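Local atomic coordinates of periplasmic sugar-binding protein (Chloroflexus aurantiacus, PDB entry 4RXU), a protein that binds beta-D-glucopyranose in the cleft between its two lobes and probably presents sugars to an ABC-type transporter as its periplasmic solute-binding component. Residues A[298-303]-A[355-360]; A[43-48]-A[117-122]; A[243-248]-A[269-274]. One frame throughout, in Å; residues are numbered along the deposited sequence.

Contact 1. Residues A[298-303]-A[355-360]; sequences KDVRTL and SGYYSA. With BGC (beta-D-glucopyranose), chain C.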
loop_
_atom_site.group_PDB
_atom_site.type_symbol
_atom_site.label_atom_id
_atom_site.label_comp_id
_atom_site.label_asym_id
_atom_site.label_seq_id
_atom_site.Cartn_x
_atom_site.Cartn_y
_atom_site.Cartn_z
ATOM N N LYS A 298 -6.635 -6.228 1.274
ATOM C CA LYS A 298 -5.661 -6.499 2.324
ATOM C C LYS A 298 -6.413 -6.457 3.654
ATOM O O LYS A 298 -6.880 -5.394 4.061
ATOM C CB LYS A 298 -4.524 -5.468 2.275
ATOM C CG LYS A 298 -3.987 -5.212 0.864
ATOM C CD LYS A 298 -2.622 -4.577 0.784
ATOM C CE LYS A 298 -2.562 -3.271 1.542
ATOM N NZ LYS A 298 -1.283 -2.578 1.213
ATOM N N ASP A 299 -6.607 -7.616 4.278
ATOM C CA ASP A 299 -7.491 -7.700 5.423
ATOM C C ASP A 299 -6.817 -7.080 6.636
ATOM O O ASP A 299 -6.038 -7.716 7.330
ATOM C CB ASP A 299 -7.909 -9.158 5.666
ATOM C CG ASP A 299 -9.058 -9.297 6.631
ATOM O OD1 ASP A 299 -9.276 -8.373 7.459
ATOM O OD2 ASP A 299 -9.745 -10.340 6.553
ATOM N N VAL A 300 -7.138 -5.810 6.859
ATOM C CA VAL A 300 -6.590 -5.044 7.973
ATOM C C VAL A 300 -6.927 -5.659 9.322
ATOM O O VAL A 300 -6.197 -5.474 10.290
ATOM C CB VAL A 300 -7.024 -3.555 7.875
ATOM C CG1 VAL A 300 -6.542 -2.763 9.085
ATOM C CG2 VAL A 300 -6.479 -2.909 6.606
ATOM N N ARG A 301 -8.021 -6.403 9.419
ATOM C CA ARG A 301 -8.288 -7.119 10.675
ATOM C C ARG A 301 -7.159 -8.090 11.036
ATOM O O ARG A 301 -6.769 -8.217 12.198
ATOM C CB ARG A 301 -9.611 -7.905 10.605
ATOM C CG ARG A 301 -10.804 -7.047 10.244
ATOM C CD ARG A 301 -12.040 -7.886 10.024
ATOM N NE ARG A 301 -11.872 -8.780 8.892
ATOM C CZ ARG A 301 -12.793 -9.624 8.456
ATOM N NH1 ARG A 301 -13.969 -9.713 9.080
ATOM N NH2 ARG A 301 -12.518 -10.399 7.413
ATOM N N THR A 302 -6.623 -8.761 10.015
ATOM C CA THR A 302 -5.530 -9.700 10.244
ATOM C C THR A 302 -4.241 -8.962 10.618
ATOM O O THR A 302 -3.517 -9.390 11.504
ATOM C CB THR A 302 -5.270 -10.571 9.010
ATOM O OG1 THR A 302 -6.505 -11.209 8.637
ATOM C CG2 THR A 302 -4.199 -11.638 9.273
ATOM N N LEU A 303 -3.966 -7.857 9.938
ATOM C CA LEU A 303 -2.744 -7.106 10.181
ATOM C C LEU A 303 -2.758 -6.594 11.625
ATOM O O LEU A 303 -1.771 -6.728 12.366
ATOM C CB LEU A 303 -2.630 -5.949 9.190
ATOM C CG LEU A 303 -1.194 -5.433 8.997
ATOM C CD1 LEU A 303 -0.378 -6.380 8.135
ATOM C CD2 LEU A 303 -1.176 -4.036 8.400
ATOM N N SER A 355 -17.012 -12.500 4.244
ATOM C CA SER A 355 -15.891 -12.470 5.184
ATOM C C SER A 355 -16.147 -11.606 6.427
ATOM O O SER A 355 -15.346 -11.603 7.360
ATOM C CB SER A 355 -14.674 -11.912 4.482
ATOM O OG SER A 355 -14.884 -10.535 4.148
ATOM N N GLY A 356 -17.220 -10.837 6.416
ATOM C CA GLY A 356 -17.502 -9.907 7.500
ATOM C C GLY A 356 -16.762 -8.587 7.503
ATOM O O GLY A 356 -16.946 -7.789 8.413
ATOM N N TYR A 357 -15.949 -8.340 6.486
ATOM C CA TYR A 357 -15.162 -7.123 6.468
ATOM C C TYR A 357 -16.050 -5.886 6.458
ATOM O O TYR A 357 -15.880 -4.957 7.283
ATOM C CB TYR A 357 -14.223 -7.108 5.268
ATOM C CG TYR A 357 -13.065 -6.147 5.409
ATOM C CD1 TYR A 357 -12.000 -6.464 6.209
ATOM C CD2 TYR A 357 -13.050 -4.914 4.751
ATOM C CE1 TYR A 357 -10.919 -5.601 6.377
ATOM C CE2 TYR A 357 -11.963 -4.069 4.874
ATOM C CZ TYR A 357 -10.890 -4.422 5.701
ATOM O OH TYR A 357 -9.763 -3.607 5.833
ATOM N N TYR A 358 -17.027 -5.911 5.555
ATOM C CA TYR A 358 -18.011 -4.846 5.444
ATOM C C TYR A 358 -19.421 -5.391 5.466
ATOM O O TYR A 358 -19.658 -6.492 5.018
ATOM C CB TYR A 358 -17.872 -4.069 4.135
ATOM C CG TYR A 358 -16.589 -3.285 3.944
ATOM C CD1 TYR A 358 -16.060 -2.516 4.962
ATOM C CD2 TYR A 358 -15.941 -3.283 2.733
ATOM C CE1 TYR A 358 -14.919 -1.760 4.775
ATOM C CE2 TYR A 358 -14.778 -2.527 2.545
ATOM C CZ TYR A 358 -14.285 -1.761 3.573
ATOM O OH TYR A 358 -13.131 -1.006 3.415
ATOM N N SER A 359 -20.350 -4.585 5.958
ATOM C CA SER A 359 -21.768 -4.887 5.800
ATOM C C SER A 359 -22.212 -4.599 4.369
ATOM O O SER A 359 -21.809 -3.602 3.755
ATOM C CB SER A 359 -22.594 -4.082 6.792
ATOM O OG SER A 359 -23.988 -4.184 6.500
ATOM N N ALA A 360 -23.061 -5.478 3.832
ATOM C CA ALA A 360 -23.629 -5.253 2.501
ATOM C C ALA A 360 -24.350 -3.903 2.400
ATOM O O ALA A 360 -24.400 -3.297 1.323
ATOM C CB ALA A 360 -24.597 -6.367 2.152
HETATM C C2 BGC C . -0.167 0.972 2.254
HETATM C C3 BGC C . -1.346 1.043 1.304
HETATM C C4 BGC C . -1.843 2.480 1.228
HETATM C C5 BGC C . -0.699 3.443 0.908
HETATM C C6 BGC C . -1.100 4.900 0.980
HETATM C C1 BGC C . 0.864 1.907 1.645
HETATM O O1 BGC C . 2.117 1.800 2.254
HETATM O O2 BGC C . 0.306 -0.377 2.325
HETATM O O3 BGC C . -2.361 0.173 1.796
HETATM O O4 BGC C . -2.777 2.580 0.135
HETATM O O5 BGC C . 0.381 3.243 1.797
HETATM O O6 BGC C . -1.779 5.207 2.200
HETATM O O HOH W 1 -15.176 -8.380 11.120
#
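The guanidinium of Arg-301 has CA of Tyr-357 over one face, toward its rim, while Ser-355 O, the Asp-299 carboxylate and a water line its edge. The Tyr-357 ring stands at 90° to this plane and presents its own edge, with CD1 3.5 Å from Arg-301 NE and CE1 3.4 Å from Asp-299 OD1. A single arginine can thus serve two ends at once. A bend at chi3 (-64°) places NE beside Asp-299 OD1. Side-on, NE and NH2 take one oxygen each of Asp-299, the N-cap residue of helix 300-315; end-on, NH1 and NH2 converge on Ser-355 O, at 2.9 Å from NH1 and from the same face of the carbonyl plane. An alanine in place of Arg-301 would probably leave Ser-355 O without these two donors and the Asp-299 carboxylate without its charged mate. Beyond the ring, Tyr-357 OH rests on CB and CG2 of Val-300 and is hydrogen-bonded to Gln-47. Lys-298 NZ reaches the other way, to glucose O2 (2.9 Å) and O3, and to Gln-277. The contact therefore joins the start of helix 300-315, which follows strand 295-298, to the turn after helix 348-354, with helix 44-59 packed alongside through Asp-48 and Arg-51.

Contact 2. Residues A[43-48]-A[117-122]; sequences PRWIQD and YDRLIR. With BGC (beta-D-glucopyranose), chain C.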
loop_
_atom_site.group_PDB
_atom_site.type_symbol
_atom_site.label_atom_id
_atom_site.label_comp_id
_atom_site.label_asym_id
_atom_site.label_seq_id
_atom_site.Cartn_x
_atom_site.Cartn_y
_atom_site.Cartn_z
ATOM N N PRO A 43 -6.420 7.699 3.318
ATOM C CA PRO A 43 -7.559 6.972 3.915
ATOM C C PRO A 43 -7.201 5.636 4.579
ATOM O O PRO A 43 -7.844 5.215 5.525
ATOM C CB PRO A 43 -8.471 6.718 2.715
ATOM C CG PRO A 43 -8.196 7.842 1.797
ATOM C CD PRO A 43 -6.761 8.258 1.999
ATOM N N ARG A 44 -6.155 4.987 4.071
ATOM C CA ARG A 44 -5.750 3.670 4.547
ATOM C C ARG A 44 -5.674 3.643 6.067
ATOM O O ARG A 44 -6.187 2.714 6.689
ATOM C CB ARG A 44 -4.399 3.258 3.949
ATOM C CG ARG A 44 -3.726 2.060 4.620
ATOM C CD ARG A 44 -4.546 0.776 4.632
ATOM N NE ARG A 44 -4.000 -0.099 5.657
ATOM C CZ ARG A 44 -2.927 -0.878 5.542
ATOM N NH1 ARG A 44 -2.485 -1.531 6.618
ATOM N NH2 ARG A 44 -2.294 -1.043 4.387
ATOM N N TRP A 45 -5.051 4.677 6.654
ATOM C CA TRP A 45 -4.751 4.620 8.097
ATOM C C TRP A 45 -5.974 4.792 8.980
ATOM O O TRP A 45 -5.938 4.416 10.144
ATOM C CB TRP A 45 -3.600 5.562 8.506
ATOM C CG TRP A 45 -2.510 5.389 7.514
ATOM C CD1 TRP A 45 -2.129 6.282 6.585
ATOM C CD2 TRP A 45 -1.814 4.167 7.208
ATOM N NE1 TRP A 45 -1.205 5.720 5.728
ATOM C CE2 TRP A 45 -0.997 4.421 6.100
ATOM C CE3 TRP A 45 -1.788 2.896 7.780
ATOM C CZ2 TRP A 45 -0.191 3.449 5.534
ATOM C CZ3 TRP A 45 -0.978 1.939 7.224
ATOM C CH2 TRP A 45 -0.192 2.215 6.119
ATOM N N ILE A 46 -7.046 5.331 8.419
ATOM C CA ILE A 46 -8.330 5.355 9.096
ATOM C C ILE A 46 -8.859 3.928 9.278
ATOM O O ILE A 46 -9.436 3.612 10.322
ATOM C CB ILE A 46 -9.332 6.247 8.331
ATOM C CG1 ILE A 46 -8.741 7.638 8.048
ATOM C CG2 ILE A 46 -10.615 6.387 9.122
ATOM C CD1 ILE A 46 -8.314 8.426 9.261
ATOM N N GLN A 47 -8.636 3.063 8.284
ATOM C CA GLN A 47 -9.019 1.656 8.424
ATOM C C GLN A 47 -8.264 1.035 9.604
ATOM O O GLN A 47 -8.859 0.430 10.505
ATOM C CB GLN A 47 -8.752 0.856 7.166
ATOM C CG GLN A 47 -9.533 1.264 5.921
ATOM C CD GLN A 47 -9.576 0.118 4.924
ATOM O OE1 GLN A 47 -9.961 -1.015 5.276
ATOM N NE2 GLN A 47 -9.168 0.386 3.689
ATOM N N ASP A 48 -6.940 1.193 9.617
ATOM C CA ASP A 48 -6.173 0.612 10.726
ATOM C C ASP A 48 -6.572 1.199 12.074
ATOM O O ASP A 48 -6.687 0.459 13.035
ATOM C CB ASP A 48 -4.670 0.758 10.518
ATOM C CG ASP A 48 -4.223 0.161 9.213
ATOM O OD1 ASP A 48 -4.599 0.740 8.173
ATOM O OD2 ASP A 48 -3.534 -0.894 9.230
ATOM N N TYR A 117 5.120 -1.613 11.179
ATOM C CA TYR A 117 3.747 -1.970 10.897
ATOM C C TYR A 117 3.363 -1.462 9.516
ATOM O O TYR A 117 3.410 -0.267 9.254
ATOM C CB TYR A 117 2.833 -1.349 11.939
ATOM C CG TYR A 117 1.367 -1.691 11.737
ATOM C CD1 TYR A 117 0.853 -2.916 12.093
ATOM C CD2 TYR A 117 0.513 -0.773 11.163
ATOM C CE1 TYR A 117 -0.478 -3.224 11.875
ATOM C CE2 TYR A 117 -0.823 -1.058 10.973
ATOM C CZ TYR A 117 -1.305 -2.294 11.318
ATOM O OH TYR A 117 -2.630 -2.565 11.094
ATOM N N ASP A 118 3.007 -2.412 8.657
ATOM C CA ASP A 118 2.607 -2.206 7.263
ATOM C C ASP A 118 3.767 -1.773 6.382
ATOM O O ASP A 118 4.011 -2.388 5.354
ATOM C CB ASP A 118 1.441 -1.241 7.083
ATOM C CG ASP A 118 0.901 -1.312 5.692
ATOM O OD1 ASP A 118 0.081 -2.227 5.445
ATOM O OD2 ASP A 118 1.347 -0.512 4.823
ATOM N N ARG A 119 4.424 -0.676 6.756
ATOM C CA ARG A 119 5.580 -0.134 6.048
ATOM C C ARG A 119 6.810 -0.400 6.869
ATOM O O ARG A 119 6.750 -0.440 8.108
ATOM C CB ARG A 119 5.460 1.378 5.877
ATOM C CG ARG A 119 4.289 1.818 5.053
ATOM C CD ARG A 119 4.184 3.327 5.079
ATOM N NE ARG A 119 3.145 3.805 4.202
ATOM C CZ ARG A 119 2.750 5.063 4.130
ATOM N NH1 ARG A 119 3.282 5.975 4.933
ATOM N NH2 ARG A 119 1.810 5.399 3.268
ATOM N N LEU A 120 7.923 -0.576 6.166
ATOM C CA LEU A 120 9.177 -0.941 6.784
ATOM C C LEU A 120 10.058 0.272 7.103
ATOM O O LEU A 120 10.332 1.107 6.251
ATOM C CB LEU A 120 9.917 -1.883 5.823
ATOM C CG LEU A 120 11.194 -2.556 6.325
ATOM C CD1 LEU A 120 10.961 -3.336 7.612
ATOM C CD2 LEU A 120 11.773 -3.423 5.213
ATOM N N ILE A 121 10.507 0.352 8.352
ATOM C CA ILE A 121 11.570 1.276 8.738
ATOM C C ILE A 121 12.881 0.754 8.182
ATOM O O ILE A 121 13.208 -0.418 8.347
ATOM C CB ILE A 121 11.676 1.406 10.269
ATOM C CG1 ILE A 121 10.401 2.077 10.784
ATOM C CG2 ILE A 121 12.901 2.229 10.641
ATOM C CD1 ILE A 121 10.314 2.241 12.282
ATOM N N ARG A 122 13.635 1.638 7.542
ATOM C CA ARG A 122 14.851 1.279 6.829
ATOM C C ARG A 122 16.123 1.797 7.442
ATOM O O ARG A 122 16.103 2.725 8.243
ATOM C CB ARG A 122 14.755 1.757 5.384
ATOM C CG ARG A 122 13.678 1.018 4.603
ATOM C CD ARG A 122 13.673 1.456 3.152
ATOM N NE ARG A 122 14.754 0.813 2.389
ATOM C CZ ARG A 122 15.846 1.389 1.924
ATOM N NH1 ARG A 122 16.101 2.680 2.117
ATOM N NH2 ARG A 122 16.709 0.631 1.243
HETATM C C2 BGC C . -0.167 0.972 2.254
HETATM C C3 BGC C . -1.346 1.043 1.304
HETATM C C4 BGC C . -1.843 2.480 1.228
HETATM C C5 BGC C . -0.699 3.443 0.908
HETATM C C6 BGC C . -1.100 4.900 0.980
HETATM C C1 BGC C . 0.864 1.907 1.645
HETATM O O1 BGC C . 2.117 1.800 2.254
HETATM O O2 BGC C . 0.306 -0.377 2.325
HETATM O O3 BGC C . -2.361 0.173 1.796
HETATM O O4 BGC C . -2.777 2.580 0.135
HETATM O O5 BGC C . 0.381 3.243 1.797
HETATM O O6 BGC C . -1.779 5.207 2.200
#
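Arg-44 and Asp-118 meet tip to tip beside the bound glucose, in a salt-bridge network that includes Asp-48 and lines the sugar cleft of this periplasmic binding protein fold. The arginine illustrates how a ligand-binding group is held by a second shell. Its CB lies near glucose O6 and C4. CG sits 3.6 Å above the plane of the Trp-45 ring, toward the rim, and also approaches glucose O3. A bend at chi2 (58°) turns CD away from a straight chain, still close to O3. NE then gives a bond of 2.7 Å to Asp-48 OD1, and NH1 bonds to OD2 of the same carboxylate, a side-on grip that uses both syn lone pairs and would fix the rotation of the guanidinium. At the tip, NH1 and NH2 both reach Asp-118 OD1 from above its carboxylate plane, and NH2 also donates to glucose O3 at 2.9 Å. Trp-45 CZ3 lies over the centre of the guanidinium. The arginine's charge probably eases the proximity of the two carboxylates. The other oxygen of Asp-118, OD2, accepts from glucose O2 at 2.7 Å. The extended Arg-119 chain sends NE to glucose O1 and NH2 to O5, both hydrogen bonds nearly straight (169°). One face of its guanidinium receives the edge of the Trp-45 ring at CZ2, and Glu-42 holds both Arg-119 NH2 and Trp-45 NE1. Behind the network, Tyr-117 OH donates to the anti lone pair of Asp-48 OD2 at 2.7 Å.

Contact 3. Residues A[243-248]-A[269-274]; sequences KGKVYI and VTEYFV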
loop_
_atom_site.group_PDB
_atom_site.type_symbol
_atom_site.label_atom_id
_atom_site.label_comp_id
_atom_site.label_asym_id
_atom_site.label_seq_id
_atom_site.Cartn_x
_atom_site.Cartn_y
_atom_site.Cartn_z
ATOM N N LYS A 243 -4.557 6.202 -26.892
ATOM C CA LYS A 243 -5.736 6.004 -26.083
ATOM C C LYS A 243 -6.514 4.826 -26.607
ATOM O O LYS A 243 -5.943 3.757 -26.827
ATOM C CB LYS A 243 -6.539 7.298 -26.027
ATOM C CG LYS A 243 -5.751 8.351 -25.280
ATOM C CD LYS A 243 -6.320 9.727 -25.394
ATOM C CE LYS A 243 -5.309 10.716 -24.856
ATOM N NZ LYS A 243 -5.903 12.053 -24.736
ATOM N N GLY A 244 -7.815 5.003 -26.800
ATOM C CA GLY A 244 -8.686 3.896 -27.112
ATOM C C GLY A 244 -8.882 3.007 -25.899
ATOM O O GLY A 244 -9.390 3.422 -24.872
ATOM N N LYS A 245 -8.481 1.762 -26.037
ATOM C CA LYS A 245 -8.615 0.804 -24.950
ATOM C C LYS A 245 -7.316 0.716 -24.182
ATOM O O LYS A 245 -6.318 0.209 -24.705
ATOM C CB LYS A 245 -8.945 -0.552 -25.520
ATOM C CG LYS A 245 -9.229 -1.599 -24.476
ATOM C CD LYS A 245 -10.143 -2.618 -25.088
ATOM C CE LYS A 245 -9.538 -3.972 -24.930
ATOM N NZ LYS A 245 -10.301 -4.906 -25.792
ATOM N N VAL A 246 -7.333 1.148 -22.923
ATOM C CA VAL A 246 -6.101 1.429 -22.214
ATOM C C VAL A 246 -6.051 0.702 -20.893
ATOM O O VAL A 246 -7.061 0.283 -20.354
ATOM C CB VAL A 246 -5.878 2.944 -22.006
ATOM C CG1 VAL A 246 -6.028 3.702 -23.321
ATOM C CG2 VAL A 246 -6.811 3.515 -20.947
ATOM N N TYR A 247 -4.829 0.575 -20.392
ATOM C CA TYR A 247 -4.494 -0.229 -19.221
ATOM C C TYR A 247 -3.756 0.675 -18.236
ATOM O O TYR A 247 -2.783 1.332 -18.609
ATOM C CB TYR A 247 -3.654 -1.430 -19.684
ATOM C CG TYR A 247 -4.505 -2.300 -20.533
ATOM C CD1 TYR A 247 -4.672 -2.034 -21.899
ATOM C CD2 TYR A 247 -5.214 -3.347 -19.978
ATOM C CE1 TYR A 247 -5.525 -2.802 -22.672
ATOM C CE2 TYR A 247 -6.063 -4.133 -20.756
ATOM C CZ TYR A 247 -6.206 -3.850 -22.098
ATOM O OH TYR A 247 -7.047 -4.614 -22.865
ATOM N N ILE A 248 -4.242 0.727 -16.997
ATOM C CA ILE A 248 -3.771 1.684 -16.012
ATOM C C ILE A 248 -3.368 0.960 -14.726
ATOM O O ILE A 248 -4.186 0.310 -14.073
ATOM C CB ILE A 248 -4.848 2.708 -15.649
ATOM C CG1 ILE A 248 -5.376 3.429 -16.902
ATOM C CG2 ILE A 248 -4.320 3.697 -14.598
ATOM C CD1 ILE A 248 -6.682 4.160 -16.699
ATOM N N VAL A 269 -10.618 7.879 -24.997
ATOM C CA VAL A 269 -10.480 6.652 -24.207
ATOM C C VAL A 269 -11.812 5.918 -24.279
ATOM O O VAL A 269 -12.802 6.318 -23.656
ATOM C CB VAL A 269 -10.083 6.947 -22.748
ATOM C CG1 VAL A 269 -10.076 5.667 -21.909
ATOM C CG2 VAL A 269 -8.720 7.622 -22.715
ATOM N N THR A 270 -11.838 4.869 -25.082
ATOM C CA THR A 270 -13.081 4.118 -25.295
ATOM C C THR A 270 -13.331 3.079 -24.220
ATOM O O THR A 270 -14.463 2.674 -24.007
ATOM C CB THR A 270 -13.119 3.444 -26.673
ATOM O OG1 THR A 270 -11.961 2.605 -26.822
ATOM C CG2 THR A 270 -13.197 4.531 -27.783
ATOM N N GLU A 271 -12.275 2.647 -23.550
ATOM C CA GLU A 271 -12.388 1.700 -22.456
ATOM C C GLU A 271 -11.116 1.773 -21.643
ATOM O O GLU A 271 -10.054 1.946 -22.212
ATOM C CB GLU A 271 -12.564 0.251 -22.948
ATOM C CG GLU A 271 -13.029 -0.673 -21.821
ATOM C CD GLU A 271 -13.233 -2.126 -22.230
ATOM O OE1 GLU A 271 -12.964 -2.469 -23.398
ATOM O OE2 GLU A 271 -13.668 -2.934 -21.370
ATOM N N TYR A 272 -11.211 1.615 -20.328
ATOM C CA TYR A 272 -10.010 1.525 -19.514
ATOM C C TYR A 272 -10.168 0.418 -18.483
ATOM O O TYR A 272 -11.282 0.119 -17.999
ATOM C CB TYR A 272 -9.652 2.849 -18.827
ATOM C CG TYR A 272 -10.658 3.305 -17.800
ATOM C CD1 TYR A 272 -10.617 2.835 -16.489
ATOM C CD2 TYR A 272 -11.635 4.244 -18.133
ATOM C CE1 TYR A 272 -11.560 3.246 -15.552
ATOM C CE2 TYR A 272 -12.581 4.672 -17.204
ATOM C CZ TYR A 272 -12.549 4.170 -15.923
ATOM O OH TYR A 272 -13.498 4.602 -15.022
ATOM N N PHE A 273 -9.028 -0.208 -18.196
ATOM C CA PHE A 273 -8.856 -1.167 -17.120
ATOM C C PHE A 273 -7.952 -0.523 -16.085
ATOM O O PHE A 273 -6.894 -0.005 -16.429
ATOM C CB PHE A 273 -8.241 -2.452 -17.670
ATOM C CG PHE A 273 -9.123 -3.157 -18.651
ATOM C CD1 PHE A 273 -9.082 -2.843 -20.006
ATOM C CD2 PHE A 273 -10.007 -4.120 -18.213
ATOM C CE1 PHE A 273 -9.909 -3.494 -20.902
ATOM C CE2 PHE A 273 -10.834 -4.770 -19.104
ATOM C CZ PHE A 273 -10.785 -4.453 -20.447
ATOM N N VAL A 274 -8.378 -0.482 -14.828
ATOM C CA VAL A 274 -7.610 0.205 -13.792
ATOM C C VAL A 274 -7.590 -0.613 -12.507
ATOM O O VAL A 274 -8.597 -1.200 -12.077
ATOM C CB VAL A 274 -8.130 1.632 -13.483
ATOM C CG1 VAL A 274 -9.545 1.619 -12.908
ATOM C CG2 VAL A 274 -7.150 2.362 -12.576
HETATM O O HOH W 2 -12.581 -5.706 -23.444
#
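Val-246 and Ile-248 are bonded through their backbones to Glu-271 and Phe-273, the parallel pairing that closes a beta-alpha-beta unit. Val-246 N donates to Glu-271 O, Phe-273 N to Val-246 O at 3.0 Å, and Ile-248 N to Phe-273 O. Nearer the N-terminal ends of the segments, Gly-244 O accepts from two successive amides, Thr-270 N at 2.9 Å and Glu-271 N at 3.3 Å. On the side bearing Lys-245 and Tyr-247, the Tyr-247 and Phe-273 rings lie side by side, planes 7° apart, but so offset (centroids 5.0 Å apart) that they hardly overlap, CE2 of Tyr-247 touching CD1 of Phe-273 at 3.4 Å. Both have CG anti to the carbonyl carbon (chi1 -66° and -64°), which starts the rings off in the same direction. Lys-245 and Glu-271 run alongside one another, yet NZ and OE1 remain 4.3 Å apart, too far for a salt bridge; a water to one side donates to OE1 and accepts only a weak bond from NZ. On the reverse side, Val-246 CG2 presses on Tyr-272 CB at 3.6 Å, and the CG2 methyls of Ile-248 and Val-274 meet. Farther out, Tyr-247 OH is hydrogen-bonded to His-149 O and Tyr-272 OH to Arg-291 O. Helix 253-264 packs on the Val-246 and Ile-248 side, helix 135-148 meets Phe-273 on the other, and strand 155-159 flanks strand 246-249, leaving 269-274 outermost in the four-stranded parallel sheet.

Overall arrangement
From the N terminus, contact 2 comes first, bringing the loop after strand 113-117 back to the start of helix 44-59 across 68 intervening residues. Contact 3 follows as the shortest closure, 20 residues that include the crossover helix 253-264, in the other lobe. Contact 1 then joins the start of helix 300-315 to the turn beyond helix 348-354, near the C terminus. The three closures run in series; none nests or crosses. Contacts 1 and 2 nevertheless meet in space, where Leu-303 of 298-303 packs on Arg-44 and Tyr-117, and both touch the glucose. Contact 3 stands apart, its centre about 30 Å from the centre of each of the others.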